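Local coordinates for protein racemase (Pseudovibrio sp. JE062, PDB 3MKC) that belongs to the enolase superfamily as a racemase-type member, pairing an enolase-like N-terminal domain with a TIM-barrel-like C-terminal domain, at residues A[136-141]-A[327-332]; A[171-176]-A[359-364]; A[310-315]-A[335-340]. All coordinates share one frame; numbering follows the deposited sequence.

Interaction 1. Residues A[136-141]-A[327-332]; sequences DKVHPY and HYQFAV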
loop_
_atom_site.group_PDB
_atom_site.type_symbol
_atom_site.label_atom_id
_atom_site.label_comp_id
_atom_site.label_asym_id
_atom_site.label_seq_id
_atom_site.Cartn_x
_atom_site.Cartn_y
_atom_site.Cartn_z
ATOM N N ASP A 136 -4.795 18.539 -9.469
ATOM C CA ASP A 136 -5.468 19.342 -8.466
ATOM C C ASP A 136 -6.205 18.403 -7.506
ATOM O O ASP A 136 -6.521 18.784 -6.380
ATOM C CB ASP A 136 -6.413 20.354 -9.124
ATOM C CG ASP A 136 -7.687 19.730 -9.609
ATOM O OD1 ASP A 136 -7.615 18.703 -10.316
ATOM O OD2 ASP A 136 -8.766 20.275 -9.285
ATOM N N LYS A 137 -6.441 17.165 -7.943
ATOM C CA LYS A 137 -7.119 16.159 -7.117
ATOM C C LYS A 137 -6.764 14.729 -7.528
ATOM O O LYS A 137 -6.393 14.480 -8.673
ATOM C CB LYS A 137 -8.637 16.315 -7.209
ATOM C CG LYS A 137 -9.173 17.661 -6.735
ATOM C CD LYS A 137 -10.243 17.489 -5.661
ATOM C CE LYS A 137 -11.346 16.537 -6.113
ATOM N NZ LYS A 137 -12.369 16.315 -5.054
ATOM N N VAL A 138 -6.880 13.790 -6.594
ATOM C CA VAL A 138 -6.607 12.390 -6.903
ATOM C C VAL A 138 -7.842 11.557 -6.564
ATOM O O VAL A 138 -8.636 11.939 -5.705
ATOM C CB VAL A 138 -5.385 11.851 -6.120
ATOM C CG1 VAL A 138 -4.154 12.683 -6.453
ATOM C CG2 VAL A 138 -5.664 11.867 -4.624
ATOM N N HIS A 139 -8.007 10.428 -7.249
ATOM C CA HIS A 139 -9.155 9.556 -7.028
ATOM C C HIS A 139 -8.735 8.139 -6.706
ATOM O O HIS A 139 -8.074 7.476 -7.508
ATOM C CB HIS A 139 -10.054 9.542 -8.269
ATOM C CG HIS A 139 -10.539 10.896 -8.670
ATOM N ND1 HIS A 139 -9.736 11.811 -9.318
ATOM C CD2 HIS A 139 -11.726 11.513 -8.467
ATOM C CE1 HIS A 139 -10.408 12.934 -9.496
ATOM N NE2 HIS A 139 -11.618 12.781 -8.988
ATOM N N PRO A 140 -9.117 7.645 -5.525
ATOM C CA PRO A 140 -8.734 6.283 -5.169
ATOM C C PRO A 140 -9.804 5.292 -5.583
ATOM O O PRO A 140 -10.916 5.682 -5.939
ATOM C CB PRO A 140 -8.644 6.357 -3.663
ATOM C CG PRO A 140 -9.879 7.190 -3.349
ATOM C CD PRO A 140 -9.809 8.306 -4.399
ATOM N N TYR A 141 -9.456 4.013 -5.572
ATOM C CA TYR A 141 -10.455 2.997 -5.834
ATOM C C TYR A 141 -10.591 2.436 -4.430
ATOM O O TYR A 141 -9.613 2.387 -3.675
ATOM C CB TYR A 141 -9.979 1.941 -6.845
ATOM C CG TYR A 141 -8.955 0.932 -6.371
ATOM C CD1 TYR A 141 -9.301 -0.094 -5.491
ATOM C CD2 TYR A 141 -7.653 0.958 -6.866
ATOM C CE1 TYR A 141 -8.378 -1.068 -5.120
ATOM C CE2 TYR A 141 -6.723 -0.012 -6.504
ATOM C CZ TYR A 141 -7.092 -1.022 -5.630
ATOM O OH TYR A 141 -6.177 -1.977 -5.266
ATOM N N HIS A 327 -0.331 11.186 -0.528
ATOM C CA HIS A 327 0.835 11.969 -0.908
ATOM C C HIS A 327 1.520 11.285 -2.075
ATOM O O HIS A 327 2.019 11.943 -2.988
ATOM C CB HIS A 327 1.780 12.117 0.283
ATOM C CG HIS A 327 1.313 13.115 1.293
ATOM N ND1 HIS A 327 1.767 14.416 1.318
ATOM C CD2 HIS A 327 0.413 13.013 2.302
ATOM C CE1 HIS A 327 1.168 15.071 2.297
ATOM N NE2 HIS A 327 0.341 14.241 2.909
ATOM N N TYR A 328 1.531 9.957 -2.037
ATOM C CA TYR A 328 2.119 9.160 -3.112
ATOM C C TYR A 328 1.406 9.434 -4.441
ATOM O O TYR A 328 2.038 9.769 -5.447
ATOM C CB TYR A 328 2.004 7.665 -2.786
ATOM C CG TYR A 328 2.268 6.786 -3.992
ATOM C CD1 TYR A 328 3.567 6.456 -4.367
ATOM C CD2 TYR A 328 1.217 6.377 -4.821
ATOM C CE1 TYR A 328 3.818 5.749 -5.544
ATOM C CE2 TYR A 328 1.457 5.674 -5.998
ATOM C CZ TYR A 328 2.761 5.367 -6.356
ATOM O OH TYR A 328 3.017 4.712 -7.541
ATOM N N GLN A 329 0.082 9.313 -4.442
ATOM C CA GLN A 329 -0.666 9.515 -5.679
ATOM C C GLN A 329 -0.499 10.907 -6.268
ATOM O O GLN A 329 -0.503 11.072 -7.483
ATOM C CB GLN A 329 -2.155 9.215 -5.479
ATOM C CG GLN A 329 -2.937 9.167 -6.793
ATOM C CD GLN A 329 -2.605 7.940 -7.635
ATOM O OE1 GLN A 329 -1.631 7.233 -7.374
ATOM N NE2 GLN A 329 -3.415 7.690 -8.660
ATOM N N PHE A 330 -0.348 11.915 -5.418
ATOM C CA PHE A 330 -0.172 13.270 -5.923
ATOM C C PHE A 330 1.176 13.516 -6.596
ATOM O O PHE A 330 1.238 14.064 -7.698
ATOM C CB PHE A 330 -0.351 14.287 -4.793
ATOM C CG PHE A 330 -1.761 14.781 -4.647
ATOM C CD1 PHE A 330 -2.303 15.649 -5.592
ATOM C CD2 PHE A 330 -2.557 14.355 -3.587
ATOM C CE1 PHE A 330 -3.627 16.087 -5.487
ATOM C CE2 PHE A 330 -3.880 14.787 -3.474
ATOM C CZ PHE A 330 -4.414 15.655 -4.432
ATOM N N ALA A 331 2.253 13.089 -5.946
ATOM C CA ALA A 331 3.588 13.347 -6.477
ATOM C C ALA A 331 4.246 12.232 -7.281
ATOM O O ALA A 331 5.072 12.507 -8.149
ATOM C CB ALA A 331 4.508 13.739 -5.338
ATOM N N VAL A 332 3.881 10.993 -6.987
ATOM C CA VAL A 332 4.502 9.834 -7.630
ATOM C C VAL A 332 3.603 9.009 -8.539
ATOM O O VAL A 332 4.039 8.560 -9.602
ATOM C CB VAL A 332 5.078 8.887 -6.555
ATOM C CG1 VAL A 332 5.932 7.805 -7.203
ATOM C CG2 VAL A 332 5.885 9.692 -5.539
HETATM O O HOH W 1 -5.839 9.424 -8.943
#
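Val-138 and Phe-330 bury most of the surface here, with Gln-329 third. The methyl CG1 of Val-138 stands 3.4 Å from the centroid of the Phe-330 ring, 2° off the ring normal, so it sits over the middle of one face in a CH-pi contact. Val-138 CG2 meets Phe-330 CE2 at 3.6 Å. The edge of the ring also meets the residue just before the strand, the carbonyl carbon of Asp-136 lying near the ring plane, 4.0 Å from Phe-330 CE1. Gln-329 CG packs 3.7 Å from Val-138 CB. Beyond it the glutamine chain bends at chi2 (71°), and NE2 at its end gives a 3.0 Å hydrogen bond to a water that also accepts from His-139 N. That water links Gln-329 of the helix with the backbone of His-139. The contact seats the last turn of helix 319-331 against the start of strand 137-143 in the barrel-like domain, where Val-138 pairs by backbone bonds with Phe-366 of strand 366-367 and helix 126-129 packs on His-327 and Ala-331.

Interaction 2. Residues A[171-176]-A[359-364]; sequences HNIRAV and AELVDG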
loop_
_atom_site.group_PDB
_atom_site.type_symbol
_atom_site.label_atom_id
_atom_site.label_comp_id
_atom_site.label_asym_id
_atom_site.label_seq_id
_atom_site.Cartn_x
_atom_site.Cartn_y
_atom_site.Cartn_z
ATOM N N HIS A 171 -21.902 7.675 -3.357
ATOM C CA HIS A 171 -20.832 8.605 -2.997
ATOM C C HIS A 171 -19.946 8.912 -4.197
ATOM O O HIS A 171 -18.844 9.443 -4.043
ATOM C CB HIS A 171 -19.958 8.023 -1.885
ATOM C CG HIS A 171 -20.635 7.944 -0.554
ATOM N ND1 HIS A 171 -21.761 7.181 -0.333
ATOM C CD2 HIS A 171 -20.324 8.508 0.637
ATOM C CE1 HIS A 171 -22.114 7.277 0.936
ATOM N NE2 HIS A 171 -21.258 8.075 1.545
ATOM N N ASN A 172 -20.427 8.570 -5.387
ATOM C CA ASN A 172 -19.675 8.798 -6.620
ATOM C C ASN A 172 -18.232 8.301 -6.569
ATOM O O ASN A 172 -17.318 8.986 -7.035
ATOM C CB ASN A 172 -19.684 10.283 -6.992
ATOM C CG ASN A 172 -21.069 10.786 -7.345
ATOM O OD1 ASN A 172 -21.781 10.172 -8.142
ATOM N ND2 ASN A 172 -21.455 11.910 -6.761
ATOM N N ILE A 173 -18.025 7.120 -5.998
ATOM C CA ILE A 173 -16.689 6.534 -5.945
ATOM C C ILE A 173 -16.387 6.116 -7.384
ATOM O O ILE A 173 -17.182 5.412 -8.010
ATOM C CB ILE A 173 -16.649 5.292 -5.025
ATOM C CG1 ILE A 173 -17.012 5.694 -3.593
ATOM C CG2 ILE A 173 -15.272 4.649 -5.066
ATOM C CD1 ILE A 173 -16.145 6.799 -3.026
ATOM N N ARG A 174 -15.244 6.550 -7.904
ATOM C CA ARG A 174 -14.878 6.255 -9.284
ATOM C C ARG A 174 -14.517 4.804 -9.595
ATOM O O ARG A 174 -14.600 4.384 -10.747
ATOM C CB ARG A 174 -13.725 7.162 -9.714
ATOM C CG ARG A 174 -13.964 8.638 -9.461
ATOM C CD ARG A 174 -15.139 9.159 -10.268
ATOM N NE ARG A 174 -15.362 10.588 -10.056
ATOM C CZ ARG A 174 -14.571 11.553 -10.517
ATOM N NH1 ARG A 174 -13.491 11.257 -11.229
ATOM N NH2 ARG A 174 -14.861 12.825 -10.259
ATOM N N ALA A 175 -14.114 4.039 -8.584
ATOM C CA ALA A 175 -13.741 2.646 -8.808
ATOM C C ALA A 175 -13.726 1.848 -7.512
ATOM O O ALA A 175 -13.406 2.377 -6.451
ATOM C CB ALA A 175 -12.368 2.574 -9.481
ATOM N N VAL A 176 -14.068 0.569 -7.613
ATOM C CA VAL A 176 -14.096 -0.310 -6.458
ATOM C C VAL A 176 -13.494 -1.666 -6.802
ATOM O O VAL A 176 -13.493 -2.084 -7.959
ATOM C CB VAL A 176 -15.542 -0.533 -5.964
ATOM C CG1 VAL A 176 -16.156 0.800 -5.522
ATOM C CG2 VAL A 176 -16.377 -1.158 -7.071
ATOM N N ALA A 359 -8.566 12.207 5.935
ATOM C CA ALA A 359 -8.763 13.060 4.769
ATOM C C ALA A 359 -10.201 12.961 4.274
ATOM O O ALA A 359 -10.768 11.873 4.193
ATOM C CB ALA A 359 -7.803 12.660 3.658
ATOM N N GLU A 360 -10.786 14.102 3.933
ATOM C CA GLU A 360 -12.160 14.119 3.455
ATOM C C GLU A 360 -12.266 13.764 1.977
ATOM O O GLU A 360 -11.664 14.411 1.119
ATOM C CB GLU A 360 -12.799 15.491 3.713
ATOM C CG GLU A 360 -13.037 15.791 5.194
ATOM C CD GLU A 360 -13.851 17.061 5.426
ATOM O OE1 GLU A 360 -13.253 18.137 5.680
ATOM O OE2 GLU A 360 -15.097 16.975 5.344
ATOM N N LEU A 361 -13.029 12.716 1.691
ATOM C CA LEU A 361 -13.231 12.271 0.319
ATOM C C LEU A 361 -14.385 13.092 -0.244
ATOM O O LEU A 361 -15.523 12.974 0.216
ATOM C CB LEU A 361 -13.578 10.783 0.299
ATOM C CG LEU A 361 -13.602 10.116 -1.076
ATOM C CD1 LEU A 361 -12.197 10.118 -1.666
ATOM C CD2 LEU A 361 -14.125 8.696 -0.951
ATOM N N VAL A 362 -14.086 13.933 -1.226
ATOM C CA VAL A 362 -15.097 14.791 -1.836
ATOM C C VAL A 362 -15.342 14.430 -3.296
ATOM O O VAL A 362 -14.426 14.480 -4.117
ATOM C CB VAL A 362 -14.676 16.278 -1.763
ATOM C CG1 VAL A 362 -15.723 17.148 -2.433
ATOM C CG2 VAL A 362 -14.484 16.698 -0.307
ATOM N N ASP A 363 -16.584 14.074 -3.613
ATOM C CA ASP A 363 -16.952 13.702 -4.974
ATOM C C ASP A 363 -16.038 12.573 -5.447
ATOM O O ASP A 363 -15.619 12.535 -6.604
ATOM C CB ASP A 363 -16.831 14.925 -5.894
ATOM C CG ASP A 363 -17.294 14.645 -7.315
ATOM O OD1 ASP A 363 -18.329 13.970 -7.490
ATOM O OD2 ASP A 363 -16.623 15.115 -8.261
ATOM N N GLY A 364 -15.733 11.658 -4.528
ATOM C CA GLY A 364 -14.878 10.526 -4.843
ATOM C C GLY A 364 -13.409 10.860 -5.030
ATOM O O GLY A 364 -12.660 10.059 -5.589
HETATM O O HOH W 2 -13.203 7.339 -6.254
#
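Arg-174 and Asp-363 supply the charged part of the contact, a long salt bridge in which Arg-174 NH2 and Asp-363 OD2 are 3.5 Å apart. The carboxylate oxygen lies at the edge of the guanidinium, in its plane, while the two flat groups are turned 71° against each other. The first torsion of Asp-363 sets CG anti to the backbone N (chi1 -176°), and from there OD2 meets the arginine while Asp-363 OD1 faces Asn-172 ND2 at 3.8 Å, a looser polar approach.

The apolar part is a single tight pair: the methyl CD1 of Ile-173 meets CD2 of Leu-361 at 3.5 Å, closer than carbon atoms usually pack, the two side chains crossing at about a right angle.

The main chains also meet. Gly-364 CA approaches Asn-172 O to 3.6 Å, and the glycine, with its positive phi, lets the two backbones come this close. One water joins the two main chains, accepting from Arg-174 N at 2.7 Å and donating to Gly-364 O at 2.9 Å.

Asn-172, itself at positive phi, is the C-prime residue of the Schellman motif that ends helix 154-170, with Ile-173 N bonded to Ala-168 O. The loop between strands 355-356 and 366-367 is thus laid against the turn that leads from this helix into strand 175-179, whose neighbours in the sheet are strands 137-143 and 207-211; Leu-361 also rests on Pro-140 and Phe-366.

Interaction 3. Residues A[310-315]-A[335-340]; sequences QVMPHN and APYFEY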
loop_
_atom_site.group_PDB
_atom_site.type_symbol
_atom_site.label_atom_id
_atom_site.label_comp_id
_atom_site.label_asym_id
_atom_site.label_seq_id
_atom_site.Cartn_x
_atom_site.Cartn_y
_atom_site.Cartn_z
ATOM N N GLN A 310 1.597 0.452 -14.785
ATOM C CA GLN A 310 0.956 1.286 -13.774
ATOM C C GLN A 310 1.319 0.796 -12.390
ATOM O O GLN A 310 1.648 -0.374 -12.207
ATOM C CB GLN A 310 -0.570 1.215 -13.906
ATOM C CG GLN A 310 -1.107 1.624 -15.252
ATOM C CD GLN A 310 -2.617 1.808 -15.227
ATOM O OE1 GLN A 310 -3.322 1.128 -14.476
ATOM N NE2 GLN A 310 -3.118 2.715 -16.052
ATOM N N VAL A 311 1.252 1.694 -11.413
ATOM C CA VAL A 311 1.520 1.310 -10.040
ATOM C C VAL A 311 0.384 1.809 -9.163
ATOM O O VAL A 311 0.028 2.983 -9.200
ATOM C CB VAL A 311 2.832 1.898 -9.506
ATOM C CG1 VAL A 311 3.047 1.448 -8.057
ATOM C CG2 VAL A 311 4.000 1.444 -10.376
HETATM N N MSE A 312 -0.201 0.889 -8.409
HETATM C CA MSE A 312 -1.275 1.197 -7.468
HETATM C C MSE A 312 -0.828 0.414 -6.250
HETATM O O MSE A 312 -1.163 -0.759 -6.098
HETATM C CB MSE A 312 -2.621 0.679 -7.969
HETATM C CG MSE A 312 -3.179 1.452 -9.160
HETATM SE SE MSE A 312 -5.000 1.004 -9.551
HETATM C CE MSE A 312 -5.153 2.004 -11.155
ATOM N N PRO A 313 -0.041 1.052 -5.374
ATOM C CA PRO A 313 0.459 0.378 -4.177
ATOM C C PRO A 313 -0.605 -0.244 -3.295
ATOM O O PRO A 313 -1.632 0.377 -3.010
ATOM C CB PRO A 313 1.234 1.479 -3.456
ATOM C CG PRO A 313 1.664 2.388 -4.567
ATOM C CD PRO A 313 0.418 2.452 -5.409
ATOM N N HIS A 314 -0.355 -1.477 -2.872
ATOM C CA HIS A 314 -1.285 -2.170 -1.993
ATOM C C HIS A 314 -1.385 -1.313 -0.738
ATOM O O HIS A 314 -0.374 -0.816 -0.232
ATOM C CB HIS A 314 -0.744 -3.550 -1.640
ATOM C CG HIS A 314 -1.541 -4.264 -0.595
ATOM N ND1 HIS A 314 -2.826 -4.713 -0.813
ATOM C CD2 HIS A 314 -1.232 -4.615 0.674
ATOM C CE1 HIS A 314 -3.271 -5.314 0.277
ATOM N NE2 HIS A 314 -2.323 -5.266 1.194
ATOM N N ASN A 315 -2.605 -1.134 -0.241
ATOM C CA ASN A 315 -2.819 -0.324 0.944
ATOM C C ASN A 315 -3.946 -0.886 1.801
ATOM O O ASN A 315 -5.125 -0.740 1.472
ATOM C CB ASN A 315 -3.124 1.122 0.538
ATOM C CG ASN A 315 -3.586 1.975 1.708
ATOM O OD1 ASN A 315 -3.329 1.649 2.864
ATOM N ND2 ASN A 315 -4.259 3.082 1.407
ATOM N N ALA A 335 -0.927 6.263 -12.265
ATOM C CA ALA A 335 -2.178 5.633 -12.679
ATOM C C ALA A 335 -3.407 6.456 -12.305
ATOM O O ALA A 335 -3.328 7.360 -11.478
ATOM C CB ALA A 335 -2.279 4.240 -12.066
ATOM N N PRO A 336 -4.568 6.145 -12.911
ATOM C CA PRO A 336 -5.813 6.874 -12.630
ATOM C C PRO A 336 -6.315 6.723 -11.199
ATOM O O PRO A 336 -7.004 7.603 -10.680
ATOM C CB PRO A 336 -6.814 6.267 -13.618
ATOM C CG PRO A 336 -5.960 5.690 -14.701
ATOM C CD PRO A 336 -4.790 5.124 -13.947
ATOM N N TYR A 337 -5.991 5.597 -10.573
ATOM C CA TYR A 337 -6.434 5.328 -9.212
ATOM C C TYR A 337 -5.297 4.755 -8.372
ATOM O O TYR A 337 -4.205 4.489 -8.880
ATOM C CB TYR A 337 -7.576 4.308 -9.219
ATOM C CG TYR A 337 -8.675 4.594 -10.222
ATOM C CD1 TYR A 337 -9.515 5.694 -10.069
ATOM C CD2 TYR A 337 -8.884 3.747 -11.313
ATOM C CE1 TYR A 337 -10.539 5.945 -10.972
ATOM C CE2 TYR A 337 -9.909 3.989 -12.227
ATOM C CZ TYR A 337 -10.732 5.090 -12.048
ATOM O OH TYR A 337 -11.751 5.338 -12.936
ATOM N N PHE A 338 -5.579 4.583 -7.081
ATOM C CA PHE A 338 -4.647 4.002 -6.120
ATOM C C PHE A 338 -5.517 3.375 -5.029
ATOM O O PHE A 338 -6.636 3.844 -4.789
ATOM C CB PHE A 338 -3.701 5.069 -5.552
ATOM C CG PHE A 338 -4.374 6.105 -4.698
ATOM C CD1 PHE A 338 -4.165 6.128 -3.324
ATOM C CD2 PHE A 338 -5.200 7.065 -5.266
ATOM C CE1 PHE A 338 -4.770 7.093 -2.523
ATOM C CE2 PHE A 338 -5.813 8.040 -4.473
ATOM C CZ PHE A 338 -5.597 8.050 -3.101
ATOM N N GLU A 339 -5.037 2.312 -4.387
ATOM C CA GLU A 339 -5.854 1.655 -3.373
ATOM C C GLU A 339 -5.995 2.456 -2.097
ATOM O O GLU A 339 -5.017 2.973 -1.555
ATOM C CB GLU A 339 -5.326 0.259 -3.030
ATOM C CG GLU A 339 -6.152 -0.436 -1.943
ATOM C CD GLU A 339 -5.808 -1.903 -1.763
ATOM O OE1 GLU A 339 -4.611 -2.249 -1.812
ATOM O OE2 GLU A 339 -6.738 -2.712 -1.553
ATOM N N TYR A 340 -7.231 2.540 -1.622
ATOM C CA TYR A 340 -7.532 3.267 -0.408
ATOM C C TYR A 340 -8.656 2.553 0.333
ATOM O O TYR A 340 -9.595 2.049 -0.279
ATOM C CB TYR A 340 -7.974 4.685 -0.751
ATOM C CG TYR A 340 -7.940 5.642 0.415
ATOM C CD1 TYR A 340 -6.774 6.331 0.742
ATOM C CD2 TYR A 340 -9.079 5.868 1.186
ATOM C CE1 TYR A 340 -6.743 7.228 1.807
ATOM C CE2 TYR A 340 -9.062 6.762 2.254
ATOM C CZ TYR A 340 -7.892 7.437 2.557
ATOM O OH TYR A 340 -7.869 8.315 3.606
HETATM O O HOH W 3 -0.684 5.655 -9.451
HETATM O O HOH W 4 -2.445 2.855 -2.895
#
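Glu-339 reaches Asn-315 through an extended side chain, CG anti to the backbone N (chi1 179°) and CD anti again, which extends CD toward the loop after strand 310-311, where OE1 meets Asn-315 N. The segments run almost the same way, 10° apart, as in the beta-alpha-beta crossover of a TIM-type barrel, with helix 319-331 making the connection. Asn-315 N donates to Glu-339 OE1 at 2.8 Å in a nearly straight bond (168°), met from above the carboxylate plane. The second carboxylate oxygen, OE2, bonds to Thr-143 OG1, so both oxygens are held and the carboxylate's rotation is restricted. Asn-315 returns the grip with its own side chain: ND2 donates to Glu-339 O at 3.1 Å, the acceptor lying close to the amide plane.

At the other end the contact is mostly carbon, though a carbonyl oxygen also takes part. The extended side chain of selenomethionine Met-312 meets segment 335-340, its CG 3.2 Å from Tyr-337 O and its CE 3.8 Å from Ala-335 CB. The same methyl also lies at the edge of the Tyr-337 ring. Where the backbones stand apart, waters join them: one accepts from Ala-335 N and donates to Val-311 O, and another donates to both Glu-339 O and Pro-313 O, the latter at 2.6 Å.

How the interactions relate
The three contacts gather on one part of the barrel-like domain, their centres about 9 Å (interactions 1 and 3), about 12 Å (1 and 2) and about 14 Å (2 and 3) apart. Strand 137-143 is the common element: strand 175-179 of interaction 2 and strand 339-340 of interaction 3 both pair with it in parallel, and Tyr-141 bonds through its backbone to Phe-338 and Tyr-340. Helix 319-331 of interaction 1 joins the two strands of interaction 3. Along the chain, interaction 3 is nested within the loop closed by interaction 2, whereas interaction 1 alternates with both. Strand 137-143, first of the barrel domain, thus meets strand 339-340, consistent with closure of the barrel.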